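Local atomic coordinates of 3-hydroxyisobutyrate dehydrogenase (PDB entry 3G0O), a protein that probably catalyses the oxidation of L-threonate to 2-oxo-tetronate, using NAD(+) in preference to NADP(+). Residues Ser57-Ala62 / Asp86-Leu91; Ser101-Ser106 / Val246-Leu251; Met228-Asp233 / Lys283-Ala288. One frame throughout, in Å; residues are numbered along the deposited sequence.

Contact 1 of 3, residues Ser57-Ala62 / Asp86-Leu91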
loop_
_atom_site.group_PDB
_atom_site.type_symbol
_atom_site.label_atom_id
_atom_site.label_comp_id
_atom_site.label_asym_id
_atom_site.label_seq_id
_atom_site.Cartn_x
_atom_site.Cartn_y
_atom_site.Cartn_z
ATOM N N SER A 57 21.855 28.056 11.896
ATOM C CA SER A 57 21.654 28.408 10.495
ATOM C C SER A 57 22.881 28.015 9.689
ATOM O O SER A 57 23.913 27.657 10.253
ATOM C CB SER A 57 21.396 29.901 10.331
ATOM O OG SER A 57 22.610 30.623 10.316
ATOM N N ALA A 58 22.762 28.092 8.370
ATOM C CA ALA A 58 23.850 27.724 7.480
ATOM C C ALA A 58 24.712 28.913 7.058
ATOM O O ALA A 58 25.620 28.756 6.240
ATOM C CB ALA A 58 23.282 27.026 6.247
ATOM N N ARG A 59 24.438 30.093 7.614
ATOM C CA ARG A 59 25.208 31.289 7.265
ATOM C C ARG A 59 26.700 31.119 7.558
ATOM O O ARG A 59 27.536 31.681 6.858
ATOM C CB ARG A 59 24.678 32.523 8.017
ATOM C CG ARG A 59 23.190 32.785 7.815
ATOM C CD ARG A 59 22.714 34.089 8.458
ATOM N NE ARG A 59 21.294 33.994 8.781
ATOM C CZ ARG A 59 20.818 33.354 9.844
ATOM N NH1 ARG A 59 21.655 32.775 10.691
ATOM N NH2 ARG A 59 19.511 33.249 10.046
ATOM N N GLU A 60 27.031 30.329 8.576
ATOM C CA GLU A 60 28.426 30.112 8.954
ATOM C C GLU A 60 29.237 29.330 7.913
ATOM O O GLU A 60 30.450 29.521 7.800
ATOM C CB GLU A 60 28.505 29.367 10.297
ATOM C CG GLU A 60 27.296 29.549 11.237
ATOM C CD GLU A 60 27.295 30.854 12.008
ATOM O OE1 GLU A 60 27.521 31.920 11.391
ATOM O OE2 GLU A 60 27.052 30.819 13.238
ATOM N N PHE A 61 28.584 28.452 7.154
ATOM C CA PHE A 61 29.307 27.649 6.171
ATOM C C PHE A 61 28.830 27.722 4.721
ATOM O O PHE A 61 29.469 27.159 3.834
ATOM C CB PHE A 61 29.326 26.183 6.635
ATOM C CG PHE A 61 27.958 25.591 6.847
ATOM C CD1 PHE A 61 27.157 25.239 5.761
ATOM C CD2 PHE A 61 27.462 25.401 8.133
ATOM C CE1 PHE A 61 25.877 24.705 5.954
ATOM C CE2 PHE A 61 26.187 24.868 8.339
ATOM C CZ PHE A 61 25.393 24.520 7.248
ATOM N N ALA A 62 27.724 28.417 4.474
ATOM C CA ALA A 62 27.184 28.532 3.119
ATOM C C ALA A 62 28.222 29.019 2.110
ATOM O O ALA A 62 28.181 28.652 0.934
ATOM C CB ALA A 62 25.980 29.468 3.119
ATOM N N ASP A 86 18.049 36.710 6.628
ATOM C CA ASP A 86 19.063 35.720 6.985
ATOM C C ASP A 86 19.233 34.604 5.935
ATOM O O ASP A 86 19.535 33.455 6.279
ATOM C CB ASP A 86 18.712 35.111 8.339
ATOM C CG ASP A 86 18.427 36.165 9.387
ATOM O OD1 ASP A 86 19.108 37.218 9.392
ATOM O OD2 ASP A 86 17.518 35.937 10.211
ATOM N N GLY A 87 19.034 34.944 4.662
ATOM C CA GLY A 87 19.178 33.958 3.601
ATOM C C GLY A 87 20.642 33.644 3.346
ATOM O O GLY A 87 21.509 34.409 3.763
ATOM N N VAL A 88 20.932 32.534 2.667
ATOM C CA VAL A 88 22.318 32.153 2.399
ATOM C C VAL A 88 22.694 32.050 0.925
ATOM O O VAL A 88 23.874 31.913 0.596
ATOM C CB VAL A 88 22.665 30.798 3.061
ATOM C CG1 VAL A 88 22.421 30.877 4.555
ATOM C CG2 VAL A 88 21.847 29.680 2.432
ATOM N N ALA A 89 21.704 32.117 0.040
ATOM C CA ALA A 89 21.963 32.007 -1.394
ATOM C C ALA A 89 23.058 32.964 -1.872
ATOM O O ALA A 89 23.972 32.554 -2.587
ATOM C CB ALA A 89 20.676 32.248 -2.181
ATOM N N HIS A 90 22.973 34.227 -1.458
ATOM C CA HIS A 90 23.945 35.243 -1.859
ATOM C C HIS A 90 25.360 35.041 -1.315
ATOM O O HIS A 90 26.286 35.732 -1.729
ATOM C CB HIS A 90 23.442 36.631 -1.451
ATOM C CG HIS A 90 23.407 36.847 0.030
ATOM N ND1 HIS A 90 24.304 37.664 0.686
ATOM C CD2 HIS A 90 22.604 36.329 0.987
ATOM C CE1 HIS A 90 24.055 37.636 1.983
ATOM N NE2 HIS A 90 23.027 36.833 2.193
ATOM N N LEU A 91 25.533 34.099 -0.395
ATOM C CA LEU A 91 26.848 33.843 0.179
ATOM C C LEU A 91 27.535 32.680 -0.519
ATOM O O LEU A 91 28.740 32.488 -0.389
ATOM C CB LEU A 91 26.712 33.514 1.659
ATOM C CG LEU A 91 26.063 34.580 2.534
ATOM C CD1 LEU A 91 25.944 34.037 3.946
ATOM C CD2 LEU A 91 26.894 35.853 2.504
#
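The guanidinium of R59 turns an edge to D86, whose CA lies in its plane, while the D86 carboxylate stands nearly perpendicular to it, the two planes 89° apart. Further along the same loop, the F61 ring has A58 CA over one face, 3.5 Å above the plane and offset toward the rim, and its ring also meets that of W34 in the neighbouring strand 32-36. R59 sets off with CG anti to its carbonyl carbon (chi1 -55°) and runs extended from CG to NE, which carries the group past V88 to D86. There NE makes a weak and doubtful bond to the carbonyl D86 O at 3.1 Å, bent to 127°. The salt bridge from R59 NH2 to D86 OD2 is long, 3.4 Å, and both NE and NH2 sit too close to neighbours in the model for their exact places to be trusted. Below this polar end the packing is apolar. V88 lies across the R59 chain at about a right angle, CG1 being 3.9 Å from R59 CG, and V88 CB meets A62 CB at 3.6 Å. L91 closes the far end, its CD1 4.1 Å from R59 O. A58 O accepts from both F61 N and A62 N, so the backbone turns back on A58 here, and A62 CB points toward V88. The contact joins two loops of the Rossmann-type domain, following strand 53-55 and preceding strand 97-100, and V88 also rests on L68 of strand 67-70. Buried V88 and A62 therefore probably carry the join, and the exposed R59-D86 pair adds at most a weak, uncertainly placed electrostatic term.

Contact 2 of 3, residues Ser101-Ser106 / Val246-Leu251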
loop_
_atom_site.group_PDB
_atom_site.type_symbol
_atom_site.label_atom_id
_atom_site.label_comp_id
_atom_site.label_asym_id
_atom_site.label_seq_id
_atom_site.Cartn_x
_atom_site.Cartn_y
_atom_site.Cartn_z
ATOM N N SER A 101 14.883 19.628 -1.321
ATOM C CA SER A 101 14.166 18.388 -1.072
ATOM C C SER A 101 13.054 18.607 -0.048
ATOM O O SER A 101 13.163 18.222 1.116
ATOM C CB SER A 101 15.146 17.327 -0.578
ATOM O OG SER A 101 16.193 17.141 -1.523
ATOM N N SER A 102 11.981 19.235 -0.503
ATOM C CA SER A 102 10.833 19.529 0.346
ATOM C C SER A 102 9.596 19.021 -0.395
ATOM O O SER A 102 9.663 18.037 -1.122
ATOM C CB SER A 102 10.746 21.046 0.560
ATOM O OG SER A 102 9.625 21.416 1.342
ATOM N N THR A 103 8.463 19.678 -0.194
ATOM C CA THR A 103 7.246 19.300 -0.903
ATOM C C THR A 103 6.610 20.622 -1.296
ATOM O O THR A 103 5.819 21.198 -0.547
ATOM C CB THR A 103 6.288 18.476 -0.020
ATOM O OG1 THR A 103 6.952 17.287 0.423
ATOM C CG2 THR A 103 5.053 18.076 -0.805
ATOM N N ILE A 104 6.982 21.099 -2.478
ATOM C CA ILE A 104 6.512 22.381 -2.976
ATOM C C ILE A 104 5.847 22.282 -4.349
ATOM O O ILE A 104 5.927 21.257 -5.021
ATOM C CB ILE A 104 7.704 23.370 -3.043
ATOM C CG1 ILE A 104 8.707 22.931 -4.116
ATOM C CG2 ILE A 104 8.394 23.430 -1.691
ATOM C CD1 ILE A 104 9.960 23.806 -4.200
ATOM N N SER A 105 5.201 23.363 -4.771
ATOM C CA SER A 105 4.531 23.381 -6.061
ATOM C C SER A 105 5.567 23.478 -7.169
ATOM O O SER A 105 6.713 23.871 -6.930
ATOM C CB SER A 105 3.591 24.580 -6.156
ATOM O OG SER A 105 4.332 25.781 -6.267
ATOM N N SER A 106 5.165 23.105 -8.377
ATOM C CA SER A 106 6.053 23.182 -9.526
ATOM C C SER A 106 6.416 24.643 -9.772
ATOM O O SER A 106 7.563 24.965 -10.103
ATOM C CB SER A 106 5.372 22.613 -10.765
ATOM O OG SER A 106 6.252 22.633 -11.871
ATOM N N VAL A 246 -2.533 17.886 5.555
ATOM C CA VAL A 246 -3.565 18.881 5.281
ATOM C C VAL A 246 -2.920 19.768 4.211
ATOM O O VAL A 246 -3.546 20.140 3.215
ATOM C CB VAL A 246 -3.885 19.744 6.530
ATOM C CG1 VAL A 246 -4.701 20.960 6.127
ATOM C CG2 VAL A 246 -4.644 18.920 7.549
ATOM N N LYS A 247 -1.645 20.076 4.421
ATOM C CA LYS A 247 -0.891 20.898 3.489
ATOM C C LYS A 247 -0.642 20.173 2.170
ATOM O O LYS A 247 -0.959 20.693 1.105
ATOM C CB LYS A 247 0.449 21.302 4.116
ATOM C CG LYS A 247 1.465 21.874 3.136
ATOM C CD LYS A 247 2.734 22.316 3.856
ATOM C CE LYS A 247 3.383 21.169 4.631
ATOM N NZ LYS A 247 3.953 20.117 3.738
ATOM N N ASP A 248 -0.086 18.966 2.243
ATOM C CA ASP A 248 0.227 18.207 1.040
ATOM C C ASP A 248 -0.975 17.853 0.177
ATOM O O ASP A 248 -0.922 17.999 -1.039
ATOM C CB ASP A 248 1.008 16.934 1.395
ATOM C CG ASP A 248 2.453 17.227 1.776
ATOM O OD1 ASP A 248 2.828 18.421 1.841
ATOM O OD2 ASP A 248 3.212 16.261 2.008
ATOM N N LEU A 249 -2.054 17.384 0.797
ATOM C CA LEU A 249 -3.242 17.038 0.033
ATOM C C LEU A 249 -3.890 18.317 -0.496
ATOM O O LEU A 249 -4.674 18.282 -1.446
ATOM C CB LEU A 249 -4.218 16.234 0.896
ATOM C CG LEU A 249 -3.765 14.787 1.153
ATOM C CD1 LEU A 249 -4.697 14.126 2.155
ATOM C CD2 LEU A 249 -3.735 14.007 -0.151
ATOM N N GLY A 250 -3.557 19.443 0.124
ATOM C CA GLY A 250 -4.077 20.713 -0.344
ATOM C C GLY A 250 -3.367 21.039 -1.649
ATOM O O GLY A 250 -3.973 21.532 -2.602
ATOM N N LEU A 251 -2.068 20.750 -1.693
ATOM C CA LEU A 251 -1.274 21.000 -2.888
ATOM C C LEU A 251 -1.741 20.073 -4.014
ATOM O O LEU A 251 -1.778 20.466 -5.183
ATOM C CB LEU A 251 0.210 20.780 -2.589
ATOM C CG LEU A 251 1.206 21.026 -3.722
ATOM C CD1 LEU A 251 0.957 22.387 -4.359
ATOM C CD2 LEU A 251 2.622 20.947 -3.163
HETATM O O HOH W 1 5.588 16.370 2.753
#
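T103 and D248 are brought together by their first torsions: in T103 OG1 is anti to the carbonyl carbon (chi1 -59°), which leaves CG2 anti to the backbone N, and in D248 (chi1 -74°) CG is anti to the carbonyl carbon. The two side chains cross at about a right angle, and the methyl T103 CG2 comes to 3.5 Å from D248 OD1. Their polar ends meet through one water, which lies 2.9 Å from T103 OG1 and donates to D248 OD2 at 2.5 Å. T103 OG1 is also hydrogen-bonded to K179 NZ, the predicted active-site lysine, and D248 OD2 to Q183 NE2. This is the interdomain cleft of the HIBADH-related family: the loop after strand 97-100 of the Rossmann-type domain faces helix 242-258 of the helical domain, with K179 and Q183 coming from the long helix 174-202. The other carboxylate oxygen, D248 OD1, is taken by K247 NZ at 2.8 Å in a salt bridge, on the syn side but 35° out of the plane, so both oxygens of this buried group have polar partners. One helical turn on from K247, L251 supplies the apolar part. Its CD2 reaches the loop backbone, 3.7 Å from I104 C, and its CD1 packs on S105 CB at 3.9 Å; I180 touches it as well. S105 is the N-cap of helix 106-117, its OG hydrogen-bonded to D108 N.

Contact 3 of 3, residues Met228-Asp233 / Lys283-Ala288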
loop_
_atom_site.group_PDB
_atom_site.type_symbol
_atom_site.label_atom_id
_atom_site.label_comp_id
_atom_site.label_asym_id
_atom_site.label_seq_id
_atom_site.Cartn_x
_atom_site.Cartn_y
_atom_site.Cartn_z
HETATM N N MSE A 228 0.069 2.323 11.041
HETATM C CA MSE A 228 -0.828 1.580 11.914
HETATM C C MSE A 228 -0.155 0.917 13.116
HETATM O O MSE A 228 -0.832 0.437 14.024
HETATM C CB MSE A 228 -1.652 0.570 11.114
HETATM C CG MSE A 228 -2.662 1.223 10.162
HETATM SE SE MSE A 228 -3.880 2.526 10.983
HETATM C CE MSE A 228 -2.859 4.157 10.661
ATOM N N GLN A 229 1.172 0.893 13.130
ATOM C CA GLN A 229 1.883 0.334 14.273
ATOM C C GLN A 229 1.696 1.354 15.400
ATOM O O GLN A 229 1.572 0.997 16.570
ATOM C CB GLN A 229 3.372 0.167 13.961
ATOM C CG GLN A 229 4.169 -0.434 15.112
ATOM C CD GLN A 229 3.701 -1.834 15.480
ATOM O OE1 GLN A 229 3.843 -2.774 14.696
ATOM N NE2 GLN A 229 3.134 -1.976 16.673
ATOM N N HIS A 230 1.666 2.632 15.033
ATOM C CA HIS A 230 1.473 3.699 16.007
ATOM C C HIS A 230 0.100 3.525 16.648
ATOM O O HIS A 230 -0.062 3.696 17.860
ATOM C CB HIS A 230 1.545 5.070 15.321
ATOM C CG HIS A 230 2.834 5.327 14.606
ATOM N ND1 HIS A 230 3.017 6.409 13.770
ATOM C CD2 HIS A 230 4.004 4.643 14.597
ATOM C CE1 HIS A 230 4.242 6.377 13.274
ATOM N NE2 HIS A 230 4.860 5.314 13.761
ATOM N N VAL A 231 -0.891 3.186 15.828
ATOM C CA VAL A 231 -2.251 2.986 16.316
ATOM C C VAL A 231 -2.336 1.790 17.251
ATOM O O VAL A 231 -2.965 1.864 18.304
ATOM C CB VAL A 231 -3.244 2.769 15.158
ATOM C CG1 VAL A 231 -4.608 2.371 15.703
ATOM C CG2 VAL A 231 -3.360 4.045 14.331
ATOM N N VAL A 232 -1.715 0.686 16.856
ATOM C CA VAL A 232 -1.730 -0.512 17.682
ATOM C C VAL A 232 -1.093 -0.212 19.035
ATOM O O VAL A 232 -1.570 -0.678 20.073
ATOM C CB VAL A 232 -0.962 -1.668 17.008
ATOM C CG1 VAL A 232 -0.894 -2.862 17.944
ATOM C CG2 VAL A 232 -1.655 -2.062 15.705
ATOM N N ASP A 233 -0.020 0.576 19.021
ATOM C CA ASP A 233 0.674 0.929 20.253
ATOM C C ASP A 233 0.050 2.123 20.967
ATOM O O ASP A 233 0.477 2.484 22.062
ATOM C CB ASP A 233 2.152 1.223 19.973
ATOM C CG ASP A 233 2.906 0.005 19.471
ATOM O OD1 ASP A 233 2.628 -1.108 19.959
ATOM O OD2 ASP A 233 3.786 0.166 18.599
ATOM N N LYS A 283 -1.251 18.672 15.337
ATOM C CA LYS A 283 0.163 18.484 15.626
ATOM C C LYS A 283 0.518 17.073 16.079
ATOM O O LYS A 283 1.676 16.775 16.371
ATOM C CB LYS A 283 0.599 19.514 16.667
ATOM C CG LYS A 283 0.340 20.931 16.176
ATOM C CD LYS A 283 0.344 21.952 17.285
ATOM C CE LYS A 283 1.731 22.219 17.813
ATOM N NZ LYS A 283 1.742 23.455 18.669
ATOM N N GLU A 284 -0.484 16.208 16.136
ATOM C CA GLU A 284 -0.265 14.823 16.523
ATOM C C GLU A 284 0.178 14.038 15.290
ATOM O O GLU A 284 0.098 14.542 14.170
ATOM C CB GLU A 284 -1.550 14.219 17.088
ATOM C CG GLU A 284 -1.884 14.689 18.505
ATOM C CD GLU A 284 -3.102 13.991 19.079
ATOM O OE1 GLU A 284 -3.421 12.875 18.618
ATOM O OE2 GLU A 284 -3.731 14.550 20.003
ATOM N N ASP A 285 0.649 12.815 15.498
ATOM C CA ASP A 285 1.092 11.973 14.389
ATOM C C ASP A 285 -0.040 11.903 13.360
ATOM O O ASP A 285 -1.211 11.881 13.741
ATOM C CB ASP A 285 1.413 10.570 14.902
ATOM C CG ASP A 285 2.120 9.726 13.870
ATOM O OD1 ASP A 285 3.260 10.080 13.496
ATOM O OD2 ASP A 285 1.538 8.710 13.433
ATOM N N ASP A 286 0.290 11.861 12.068
ATOM C CA ASP A 286 -0.767 11.818 11.065
ATOM C C ASP A 286 -1.688 10.606 11.206
ATOM O O ASP A 286 -2.815 10.619 10.710
ATOM C CB ASP A 286 -0.207 11.917 9.626
ATOM C CG ASP A 286 0.968 10.994 9.369
ATOM O OD1 ASP A 286 0.971 9.860 9.884
ATOM O OD2 ASP A 286 1.887 11.409 8.624
ATOM N N SER A 287 -1.233 9.566 11.900
ATOM C CA SER A 287 -2.083 8.402 12.084
ATOM C C SER A 287 -3.279 8.785 12.958
ATOM O O SER A 287 -4.268 8.057 13.019
ATOM C CB SER A 287 -1.306 7.241 12.727
ATOM O OG SER A 287 -0.828 7.568 14.020
ATOM N N ALA A 288 -3.190 9.943 13.614
ATOM C CA ALA A 288 -4.272 10.418 14.478
ATOM C C ALA A 288 -5.526 10.768 13.682
ATOM O O ALA A 288 -6.568 11.084 14.263
ATOM C CB ALA A 288 -3.816 11.626 15.296
#
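H230 leans from its helix onto the loop of D285 and S287. CB lies 3.7 Å from S287 OG. CG, anti to the H230 carbonyl carbon (chi1 -58°), approaches D285 OD2 to 3.8 Å, and ND1 donates to the same oxygen at 2.8 Å in a fairly straight bond, 161°. Beyond it, CE1 is still 3.6 Å from D285 OD2. The acceptor lies in the plane of the imidazole at its edge. Ring and carboxylate planes are 66° apart, and the donor meets OD2 from above the carboxylate plane. D285 OD2 has three donors in all. S287 OG donates to it at 2.7 Å, on the anti lone pair of OD2, and S287 N reaches it at 3.3 Å, the backbone bond that makes an Asx turn just where the 3-10 segment 286-288 begins. This His-carboxylate pair ties helix 222-232 to the loop after helix 264-281 inside the helical C-terminal domain. D285 OD1 is taken by R239 N, so both oxygens of the buried carboxylate are engaged; a net of N-H and O-H donors around it would probably stabilise its negative charge. On the apolar side S287 CB is met by two residues of the helix, the selenomethionine M228 with CE at 4.0 Å and V231 with CG2 at 4.1 Å. A salt bridge between D286 OD1 and R227 NE makes a second link between the same parts.

In the fold
Contact 1 lies wholly in the N-terminal Rossmann-type domain and contact 3 wholly in the helical C-terminal domain, on opposite sides of the chain's centre with their own centres about 36 Å apart. Contact 2 bridges the two domains, its centre about 24 Å from that of contact 1 and about 21 Å from that of contact 3. Along the chain contact 1 closes before contact 2 opens, whereas contacts 2 and 3 alternate: the order is 101-106, 228-233, 246-251, 283-288. Nearest atoms of contacts 2 and 3 are about 8 Å apart. Each domain thus has its own internal join, while contact 2 sits beside K179, the predicted catalytic lysine.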